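Local coordinates for protein UDP-N-acetylglucosamine 2-epimerase (Listeria monocytogenes, PDB 3OT5) that probably interconverts UDP-N-acetylglucosamine and UDP-N-acetylmannosamine by inverting the configuration at C2 of the sugar, at residues Ala26-Pro38 and Leu50-Thr64. Numbering follows the deposited sequence.
Sequences AKIKVMSIFGTRP and LEKEPETFESTVVIT
Val30 and Phe57 stand side by side on one face of two neighbouring parallel strands, and Leu50, from the last turn of the helix that links those strands, crosses Val30 at about a right angle and reaches over the Phe57 ring. The methyl CG2 of Val30 comes obliquely against the Phe57 ring, 3.8 Å from its CD1, while CB of Ile28 reaches the same ring atom at 3.7 Å. The ring itself is sandwiched: Thr56 CG2 sits over the centre of one face and Leu50 CD2 over the other, nearer the rim. The other branch of Leu50, CD1, meets Val30 CG1 at 3.8 Å, so the helix end grips both strands through one forked side chain. Farther along, CG of Phe34 sits between its own backbone N and carbonyl carbon (chi1 42°), which swings the ring back over the neighbouring strand until CZ lies 3.3 Å from Val61 CG1. Between these apolar groups a water joins Ser32 OG, Ser59 OG and the carbonyl of Val30.

The opposite face carries Lys29, Met31 and Val62. Extended beyond CG, Lys29 runs past Thr60 and places NZ 3.9 Å from Glu58 OE2, a long salt bridge; its stronger partner is Glu113 of helix 95-113. Met31 CG packs against Val62 CG2 at 3.5 Å, beneath that same helix.

Eight backbone hydrogen bonds bind the strands, from Ile28 N to Thr56 O through to Thr64 N and Phe34 O, with the even-numbered residues of 28-34 both giving and accepting. Strand 28-34, helix 37-51 and strand 57-63 thus form a beta-alpha-beta unit, the opening crossover of a Rossmann-like alpha/beta/alpha sandwich whose parallel sheet continues on the other side of strand 28-34 with strand 117-121.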
loop_
_atom_site.group_PDB
_atom_site.type_symbol
_atom_site.label_atom_id
_atom_site.label_comp_id
_atom_site.label_asym_id
_atom_site.label_seq_id
_atom_site.Cartn_x
_atom_site.Cartn_y
_atom_site.Cartn_z
ATOM N N ALA A 26 22.074 24.210 -10.555
ATOM C CA ALA A 26 22.267 22.798 -10.102
ATOM C C ALA A 26 21.000 22.250 -9.441
ATOM O O ALA A 26 20.487 22.828 -8.475
ATOM C CB ALA A 26 23.441 22.706 -9.139
ATOM N N LYS A 27 20.502 21.132 -9.960
ATOM C CA LYS A 27 19.315 20.515 -9.421
ATOM C C LYS A 27 19.697 19.433 -8.423
ATOM O O LYS A 27 20.859 19.019 -8.334
ATOM C CB LYS A 27 18.513 19.811 -10.526
ATOM C CG LYS A 27 18.164 20.631 -11.750
ATOM C CD LYS A 27 17.324 21.845 -11.436
ATOM C CE LYS A 27 16.843 22.489 -12.729
ATOM N NZ LYS A 27 17.975 22.781 -13.627
ATOM N N ILE A 28 18.695 18.977 -7.683
ATOM C CA ILE A 28 18.856 17.874 -6.766
ATOM C C ILE A 28 18.476 16.670 -7.620
ATOM O O ILE A 28 17.318 16.535 -8.020
ATOM C CB ILE A 28 17.917 17.971 -5.557
ATOM C CG1 ILE A 28 18.178 19.277 -4.797
ATOM C CG2 ILE A 28 18.105 16.754 -4.641
ATOM C CD1 ILE A 28 17.256 19.486 -3.608
ATOM N N LYS A 29 19.453 15.829 -7.957
ATOM C CA LYS A 29 19.167 14.674 -8.785
ATOM C C LYS A 29 18.736 13.524 -7.904
ATOM O O LYS A 29 19.521 13.015 -7.127
ATOM C CB LYS A 29 20.369 14.289 -9.654
ATOM C CG LYS A 29 20.069 13.123 -10.599
ATOM C CD LYS A 29 21.176 12.932 -11.618
ATOM C CE LYS A 29 20.782 11.927 -12.683
ATOM N NZ LYS A 29 21.831 11.768 -13.717
ATOM N N VAL A 30 17.469 13.149 -8.021
ATOM C CA VAL A 30 16.887 12.067 -7.233
ATOM C C VAL A 30 16.647 10.841 -8.099
ATOM O O VAL A 30 15.972 10.913 -9.126
ATOM C CB VAL A 30 15.542 12.449 -6.650
ATOM C CG1 VAL A 30 14.987 11.284 -5.802
ATOM C CG2 VAL A 30 15.644 13.723 -5.826
ATOM N N MET A 31 17.205 9.723 -7.670
ATOM C CA MET A 31 17.063 8.466 -8.357
ATOM C C MET A 31 16.103 7.626 -7.551
ATOM O O MET A 31 16.403 7.268 -6.432
ATOM C CB MET A 31 18.417 7.758 -8.462
ATOM C CG MET A 31 18.334 6.415 -9.115
ATOM S SD MET A 31 19.927 5.623 -9.287
ATOM C CE MET A 31 20.743 6.766 -10.402
ATOM N N SER A 32 14.947 7.325 -8.131
ATOM C CA SER A 32 13.929 6.522 -7.466
ATOM C C SER A 32 13.974 5.126 -8.024
ATOM O O SER A 32 13.858 4.921 -9.236
ATOM C CB SER A 32 12.550 7.137 -7.661
ATOM O OG SER A 32 12.523 8.425 -7.066
ATOM N N ILE A 33 14.159 4.162 -7.137
ATOM C CA ILE A 33 14.253 2.789 -7.547
ATOM C C ILE A 33 13.036 1.991 -7.138
ATOM O O ILE A 33 12.623 2.024 -5.977
ATOM C CB ILE A 33 15.465 2.110 -6.885
ATOM C CG1 ILE A 33 16.743 2.894 -7.167
ATOM C CG2 ILE A 33 15.605 0.674 -7.375
ATOM C CD1 ILE A 33 17.956 2.311 -6.509
ATOM N N PHE A 34 12.434 1.304 -8.095
ATOM C CA PHE A 34 11.328 0.404 -7.775
ATOM C C PHE A 34 11.410 -0.877 -8.603
ATOM O O PHE A 34 11.776 -0.863 -9.780
ATOM C CB PHE A 34 9.939 1.075 -7.745
ATOM C CG PHE A 34 9.679 2.061 -8.844
ATOM C CD1 PHE A 34 9.093 1.672 -10.022
ATOM C CD2 PHE A 34 9.944 3.408 -8.644
ATOM C CE1 PHE A 34 8.812 2.594 -11.001
ATOM C CE2 PHE A 34 9.671 4.333 -9.607
ATOM C CZ PHE A 34 9.104 3.927 -10.797
ATOM N N GLY A 35 11.107 -1.986 -7.942
ATOM C CA GLY A 35 11.200 -3.297 -8.559
ATOM C C GLY A 35 9.979 -4.181 -8.579
ATOM O O GLY A 35 10.074 -5.304 -9.042
ATOM N N THR A 36 8.846 -3.714 -8.056
ATOM C CA THR A 36 7.610 -4.501 -8.082
ATOM C C THR A 36 6.447 -3.573 -8.402
ATOM O O THR A 36 6.592 -2.354 -8.332
ATOM C CB THR A 36 7.329 -5.249 -6.755
ATOM O OG1 THR A 36 7.138 -4.308 -5.697
ATOM C CG2 THR A 36 8.470 -6.190 -6.401
ATOM N N ARG A 37 5.298 -4.151 -8.740
ATOM C CA ARG A 37 4.128 -3.361 -9.084
ATOM C C ARG A 37 3.676 -2.540 -7.865
ATOM O O ARG A 37 3.431 -1.355 -7.988
ATOM C CB ARG A 37 2.982 -4.245 -9.617
ATOM C CG ARG A 37 1.898 -3.447 -10.378
ATOM C CD ARG A 37 0.649 -4.280 -10.741
ATOM N NE ARG A 37 -0.154 -4.609 -9.560
ATOM C CZ ARG A 37 -1.304 -5.293 -9.577
ATOM N NH1 ARG A 37 -1.948 -5.530 -8.439
ATOM N NH2 ARG A 37 -1.816 -5.744 -10.721
ATOM N N PRO A 38 3.568 -3.171 -6.683
ATOM C CA PRO A 38 3.166 -2.391 -5.506
ATOM C C PRO A 38 4.134 -1.238 -5.211
ATOM O O PRO A 38 3.690 -0.158 -4.835
ATOM C CB PRO A 38 3.175 -3.429 -4.381
ATOM C CG PRO A 38 2.919 -4.720 -5.077
ATOM C CD PRO A 38 3.652 -4.610 -6.375
ATOM N N LEU A 50 8.167 15.054 -7.771
ATOM C CA LEU A 50 9.478 15.523 -8.221
ATOM C C LEU A 50 9.352 16.182 -9.582
ATOM O O LEU A 50 9.979 17.207 -9.846
ATOM C CB LEU A 50 10.468 14.367 -8.320
ATOM C CG LEU A 50 10.967 13.767 -7.010
ATOM C CD1 LEU A 50 11.603 12.384 -7.232
ATOM C CD2 LEU A 50 11.943 14.739 -6.353
ATOM N N GLU A 51 8.538 15.589 -10.449
ATOM C CA GLU A 51 8.341 16.131 -11.774
ATOM C C GLU A 51 7.504 17.430 -11.780
ATOM O O GLU A 51 7.505 18.151 -12.768
ATOM C CB GLU A 51 7.766 15.072 -12.697
ATOM C CG GLU A 51 8.742 13.936 -12.916
ATOM C CD GLU A 51 8.217 12.884 -13.846
ATOM O OE1 GLU A 51 7.113 13.077 -14.397
ATOM O OE2 GLU A 51 8.912 11.862 -14.027
ATOM N N LYS A 52 6.812 17.728 -10.683
ATOM C CA LYS A 52 6.042 18.973 -10.582
ATOM C C LYS A 52 6.972 20.128 -10.221
ATOM O O LYS A 52 6.586 21.294 -10.318
ATOM C CB LYS A 52 4.954 18.899 -9.509
ATOM C CG LYS A 52 3.873 17.871 -9.734
ATOM C CD LYS A 52 2.842 17.921 -8.599
ATOM C CE LYS A 52 1.912 16.686 -8.618
ATOM N NZ LYS A 52 1.144 16.529 -9.892
ATOM N N GLU A 53 8.191 19.812 -9.799
ATOM C CA GLU A 53 9.139 20.847 -9.414
ATOM C C GLU A 53 10.486 20.650 -10.144
ATOM O O GLU A 53 11.528 20.445 -9.524
ATOM C CB GLU A 53 9.270 20.850 -7.885
ATOM C CG GLU A 53 9.998 22.040 -7.318
ATOM C CD GLU A 53 10.005 22.075 -5.792
ATOM O OE1 GLU A 53 10.786 22.872 -5.229
ATOM O OE2 GLU A 53 9.237 21.318 -5.163
ATOM N N PRO A 54 10.460 20.728 -11.480
ATOM C CA PRO A 54 11.672 20.530 -12.267
ATOM C C PRO A 54 12.717 21.626 -12.095
ATOM O O PRO A 54 13.852 21.420 -12.493
ATOM C CB PRO A 54 11.148 20.520 -13.702
ATOM C CG PRO A 54 9.938 21.387 -13.645
ATOM C CD PRO A 54 9.308 21.045 -12.337
ATOM N N GLU A 55 12.343 22.788 -11.541
ATOM C CA GLU A 55 13.326 23.845 -11.323
ATOM C C GLU A 55 14.269 23.457 -10.180
ATOM O O GLU A 55 15.353 24.030 -10.046
ATOM C CB GLU A 55 12.707 25.230 -11.032
ATOM C CG GLU A 55 11.858 25.416 -9.750
ATOM C CD GLU A 55 10.416 24.910 -9.868
ATOM O OE1 GLU A 55 10.135 24.039 -10.722
ATOM O OE2 GLU A 55 9.555 25.406 -9.097
ATOM N N THR A 56 13.845 22.490 -9.371
ATOM C CA THR A 56 14.618 22.032 -8.231
ATOM C C THR A 56 15.164 20.629 -8.403
ATOM O O THR A 56 16.304 20.372 -8.072
ATOM C CB THR A 56 13.732 21.952 -6.966
ATOM O OG1 THR A 56 13.106 23.213 -6.714
ATOM C CG2 THR A 56 14.552 21.524 -5.759
ATOM N N PHE A 57 14.330 19.727 -8.917
ATOM C CA PHE A 57 14.706 18.331 -9.056
ATOM C C PHE A 57 14.891 17.786 -10.454
ATOM O O PHE A 57 14.265 18.210 -11.407
ATOM C CB PHE A 57 13.639 17.447 -8.415
ATOM C CG PHE A 57 13.396 17.722 -6.956
ATOM C CD1 PHE A 57 14.271 17.251 -5.998
ATOM C CD2 PHE A 57 12.250 18.394 -6.543
ATOM C CE1 PHE A 57 14.037 17.482 -4.661
ATOM C CE2 PHE A 57 12.012 18.631 -5.200
ATOM C CZ PHE A 57 12.896 18.171 -4.261
ATOM N N GLU A 58 15.758 16.796 -10.521
ATOM C CA GLU A 58 16.033 16.048 -11.724
ATOM C C GLU A 58 15.619 14.635 -11.284
ATOM O O GLU A 58 16.130 14.113 -10.297
ATOM C CB GLU A 58 17.503 16.150 -12.089
ATOM C CG GLU A 58 17.907 15.415 -13.368
ATOM C CD GLU A 58 19.326 15.757 -13.826
ATOM O OE1 GLU A 58 19.881 16.793 -13.368
ATOM O OE2 GLU A 58 19.875 15.004 -14.670
ATOM N N SER A 59 14.635 14.050 -11.955
ATOM C CA SER A 59 14.157 12.722 -11.581
ATOM C C SER A 59 14.683 11.606 -12.475
ATOM O O SER A 59 14.479 11.636 -13.666
ATOM C CB SER A 59 12.631 12.699 -11.597
ATOM O OG SER A 59 12.144 11.435 -11.199
ATOM N N THR A 60 15.375 10.630 -11.886
ATOM C CA THR A 60 15.870 9.483 -12.644
ATOM C C THR A 60 15.156 8.262 -12.086
ATOM O O THR A 60 15.298 7.929 -10.914
ATOM C CB THR A 60 17.391 9.279 -12.533
ATOM O OG1 THR A 60 18.080 10.448 -12.997
ATOM C CG2 THR A 60 17.838 8.079 -13.382
ATOM N N VAL A 61 14.368 7.607 -12.921
ATOM C CA VAL A 61 13.640 6.423 -12.500
ATOM C C VAL A 61 14.337 5.192 -13.024
ATOM O O VAL A 61 14.569 5.059 -14.235
ATOM C CB VAL A 61 12.210 6.449 -12.996
ATOM C CG1 VAL A 61 11.548 5.097 -12.763
ATOM C CG2 VAL A 61 11.437 7.604 -12.315
ATOM N N VAL A 62 14.658 4.298 -12.091
ATOM C CA VAL A 62 15.348 3.061 -12.373
ATOM C C VAL A 62 14.459 1.877 -11.999
ATOM O O VAL A 62 14.016 1.754 -10.850
ATOM C CB VAL A 62 16.652 2.969 -11.538
ATOM C CG1 VAL A 62 17.410 1.690 -11.884
ATOM C CG2 VAL A 62 17.524 4.208 -11.760
ATOM N N ILE A 63 14.199 1.014 -12.971
ATOM C CA ILE A 63 13.392 -0.171 -12.744
ATOM C C ILE A 63 14.282 -1.393 -12.572
ATOM O O ILE A 63 15.269 -1.574 -13.298
ATOM C CB ILE A 63 12.435 -0.436 -13.916
ATOM C CG1 ILE A 63 11.550 0.785 -14.178
ATOM C CG2 ILE A 63 11.568 -1.646 -13.628
ATOM C CD1 ILE A 63 10.560 0.552 -15.316
ATOM N N THR A 64 13.919 -2.224 -11.603
ATOM C CA THR A 64 14.622 -3.462 -11.284
ATOM C C THR A 64 13.572 -4.516 -10.949
ATOM O O THR A 64 13.498 -4.985 -9.811
ATOM C CB THR A 64 15.562 -3.301 -10.061
ATOM O OG1 THR A 64 14.814 -2.793 -8.950
ATOM C CG2 THR A 64 16.706 -2.352 -10.365
HETATM O O HOH W 1 13.133 9.902 -9.283
#